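Chitin oligosaccharide binding protein NagB2 (Paenibacillus sp. FPU-7, PDB 7EHU) binds chitin oligosaccharides, and probably serves as the extracellular solute-binding protein that delivers N,N'-diacetylchitobiose and N,N',N''-triacetylchitotriose for uptake. Local coordinates at residues A[110-114]-A[115-119]. Sequence-based numbering, arbitrary orientation.
Sequences HLLPL and NDILK
The flat carboxamide of Asn115 lies beside the peptide backbone of Leu114, its OD1 3.9 Å from Leu114 C. Both ends of the amide are taken up by the neighbouring strand 138-154 and the turn before it: OD1 accepts a hydrogen bond from Ile139 N and ND2 donates one to Gly137 O, which together fix the rotation of the group. Leu114 O accepts the first i-to-i+4 hydrogen bond of the helix from Leu118 N at 2.8 Å, nearly in line with its C=O bond (171° at the oxygen). Leu118 CG sits 3.3 Å from Leu114 O, beside that bond. One step earlier, a water bridges the turn, donating to Pro113 O and accepting from Ile117 N at 3.0 Å. With CG1 anti to the carbonyl carbon (chi1 -72°) and CD1 extended beyond it (chi2 158°), Ile117 reaches back toward the loop; CD1 then meets Leu112 CD2 at 3.7 Å, the two side chains crossing at about a right angle, and Leu114 CD2 at 4.0 Å. Leu114 also rests on Leu142, and Leu118 on Ile139. This is the first turn of helix 115-121, led in by an extended loop and held against strand 138-154 in a periplasmic-binding-protein-type fold.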
ATOM      1  N   HIS A 110      22.951   1.197   4.768  1.00 10.24           N
ATOM      2  CA  HIS A 110      22.317   2.222   5.576  1.00 10.09           C
ATOM      3  C   HIS A 110      21.249   1.710   6.520  1.00  9.37           C
ATOM      4  O   HIS A 110      20.707   2.511   7.282  1.00  9.81           O
ATOM      5  CB  HIS A 110      21.715   3.297   4.696  1.00 11.78           C
ATOM      6  CG  HIS A 110      22.734   3.981   3.858  1.00 15.28           C
ATOM      7  ND1 HIS A 110      23.971   4.336   4.352  1.00 17.10           N
ATOM      8  CD2 HIS A 110      22.715   4.353   2.560  1.00 17.09           C
ATOM      9  CE1 HIS A 110      24.676   4.891   3.385  1.00 18.85           C
ATOM     10  NE2 HIS A 110      23.938   4.914   2.287  1.00 18.09           N
ATOM     11  N   LEU A 111      20.943   0.414   6.496  1.00  9.21           N
ATOM     12  CA  LEU A 111      19.893  -0.176   7.327  1.00  9.29           C
ATOM     13  C   LEU A 111      20.479  -1.063   8.415  1.00  9.55           C
ATOM     14  O   LEU A 111      21.339  -1.906   8.143  1.00 10.51           O
ATOM     15  CB  LEU A 111      18.915  -1.003   6.488  1.00  9.54           C
ATOM     16  CG  LEU A 111      18.145  -0.245   5.411  1.00  9.81           C
ATOM     17  CD1 LEU A 111      17.115  -1.156   4.741  1.00 10.00           C
ATOM     18  CD2 LEU A 111      17.441   0.997   5.975  1.00 10.81           C
ATOM     19  N   LEU A 112      19.991  -0.889   9.638  1.00  9.39           N
ATOM     20  CA  LEU A 112      20.431  -1.707  10.768  1.00 10.14           C
ATOM     21  C   LEU A 112      19.917  -3.130  10.613  1.00  9.73           C
ATOM     22  O   LEU A 112      18.702  -3.315  10.507  1.00  9.88           O
ATOM     23  CB  LEU A 112      19.882  -1.087  12.058  1.00 10.81           C
ATOM     24  CG  LEU A 112      20.403  -1.660  13.378  1.00 12.80           C
ATOM     25  CD1 LEU A 112      21.850  -1.244  13.604  1.00 15.46           C
ATOM     26  CD2 LEU A 112      19.528  -1.214  14.537  1.00 13.94           C
ATOM     27  N   PRO A 113      20.776  -4.159  10.624  1.00 10.65           N
ATOM     28  CA  PRO A 113      20.254  -5.531  10.662  1.00  9.72           C
ATOM     29  C   PRO A 113      19.656  -5.810  12.036  1.00  9.20           C
ATOM     30  O   PRO A 113      20.209  -5.430  13.073  1.00 10.32           O
ATOM     31  CB  PRO A 113      21.487  -6.396  10.365  1.00 12.12           C
ATOM     32  CG  PRO A 113      22.630  -5.576  10.786  1.00 13.56           C
ATOM     33  CD  PRO A 113      22.243  -4.127  10.586  1.00 11.96           C
ATOM     34  N   LEU A 114      18.506  -6.484  12.037  1.00  9.42           N
ATOM     35  CA  LEU A 114      17.683  -6.601  13.238  1.00  9.93           C
ATOM     36  C   LEU A 114      17.639  -7.996  13.854  1.00 10.28           C
ATOM     37  O   LEU A 114      17.002  -8.165  14.895  1.00 11.36           O
ATOM     38  CB  LEU A 114      16.251  -6.158  12.934  1.00 10.12           C
ATOM     39  CG  LEU A 114      16.106  -4.737  12.407  1.00  9.26           C
ATOM     40  CD1 LEU A 114      14.672  -4.408  12.103  1.00 10.53           C
ATOM     41  CD2 LEU A 114      16.681  -3.735  13.387  1.00 10.69           C
ATOM     42  N   ASN A 115      18.307  -8.991  13.267  1.00 11.32           N
ATOM     43  CA  ASN A 115      18.126 -10.371  13.729  1.00 11.78           C
ATOM     44  C   ASN A 115      18.442 -10.516  15.222  1.00 12.06           C
ATOM     45  O   ASN A 115      17.674 -11.123  15.982  1.00 12.82           O
ATOM     46  CB  ASN A 115      18.994 -11.323  12.898  1.00 13.41           C
ATOM     47  CG  ASN A 115      18.679 -11.276  11.402  1.00 15.03           C
ATOM     48  OD1 ASN A 115      18.684 -10.218  10.786  1.00 14.52           O
ATOM     49  ND2 ASN A 115      18.455 -12.432  10.812  1.00 16.76           N
ATOM     50  N   ASP A 116      19.592  -9.994  15.665  1.00 12.13           N
ATOM     51  CA  ASP A 116      19.958 -10.133  17.071  1.00 13.15           C
ATOM     52  C   ASP A 116      19.008  -9.348  17.966  1.00 12.37           C
ATOM     53  O   ASP A 116      18.654  -9.808  19.058  1.00 12.91           O
ATOM     54  CB  ASP A 116      21.403  -9.676  17.284  1.00 16.50           C
ATOM     55  CG  ASP A 116      22.415 -10.785  17.041  1.00 20.55           C
ATOM     56  OD1 ASP A 116      22.008 -11.919  16.687  1.00 22.56           O
ATOM     57  OD2 ASP A 116      23.635 -10.525  17.221  1.00 22.03           O
ATOM     58  N   ILE A 117      18.598  -8.159  17.524  1.00 12.05           N
ATOM     59  CA  ILE A 117      17.637  -7.390  18.299  1.00 11.88           C
ATOM     60  C   ILE A 117      16.341  -8.162  18.461  1.00 11.97           C
ATOM     61  O   ILE A 117      15.749  -8.192  19.548  1.00 12.43           O
ATOM     62  CB  ILE A 117      17.401  -6.015  17.651  1.00 13.44           C
ATOM     63  CG1 ILE A 117      18.632  -5.144  17.854  1.00 14.99           C
ATOM     64  CG2 ILE A 117      16.133  -5.354  18.212  1.00 14.21           C
ATOM     65  CD1 ILE A 117      18.746  -4.019  16.851  1.00 15.81           C
ATOM     66  N   LEU A 118      15.875  -8.796  17.384  1.00 11.88           N
ATOM     67  CA  LEU A 118      14.632  -9.544  17.489  1.00 12.28           C
ATOM     68  C   LEU A 118      14.757 -10.699  18.472  1.00 12.71           C
ATOM     69  O   LEU A 118      13.826 -10.969  19.246  1.00 13.32           O
ATOM     70  CB  LEU A 118      14.182 -10.055  16.125  1.00 13.30           C
ATOM     71  CG  LEU A 118      13.771  -8.973  15.121  1.00 14.76           C
ATOM     72  CD1 LEU A 118      13.325  -9.632  13.834  1.00 17.08           C
ATOM     73  CD2 LEU A 118      12.678  -8.057  15.643  1.00 16.39           C
ATOM     74  N   LYS A 119      15.893 -11.405  18.453  1.00 13.23           N
ATOM     75  CA  LYS A 119      16.139 -12.440  19.457  1.00 13.65           C
ATOM     76  C   LYS A 119      16.111 -11.854  20.868  1.00 12.47           C
ATOM     77  O   LYS A 119      15.484 -12.406  21.778  1.00 13.83           O
ATOM     78  CB  LYS A 119      17.481 -13.131  19.170  1.00 15.87           C
ATOM     79  CG  LYS A 119      17.729 -14.388  19.992  1.00 21.25           C
ATOM     80  CD  LYS A 119      19.168 -14.894  19.874  1.00 25.37           C
ATOM     81  CE  LYS A 119      19.651 -15.526  21.213  1.00 28.81           C
ATOM     82  NZ  LYS A 119      21.116 -15.759  21.263  1.00 30.98           N
TER
HETATM   83  O   HOH W   1      20.314  -6.925  15.446  1.00 13.59           O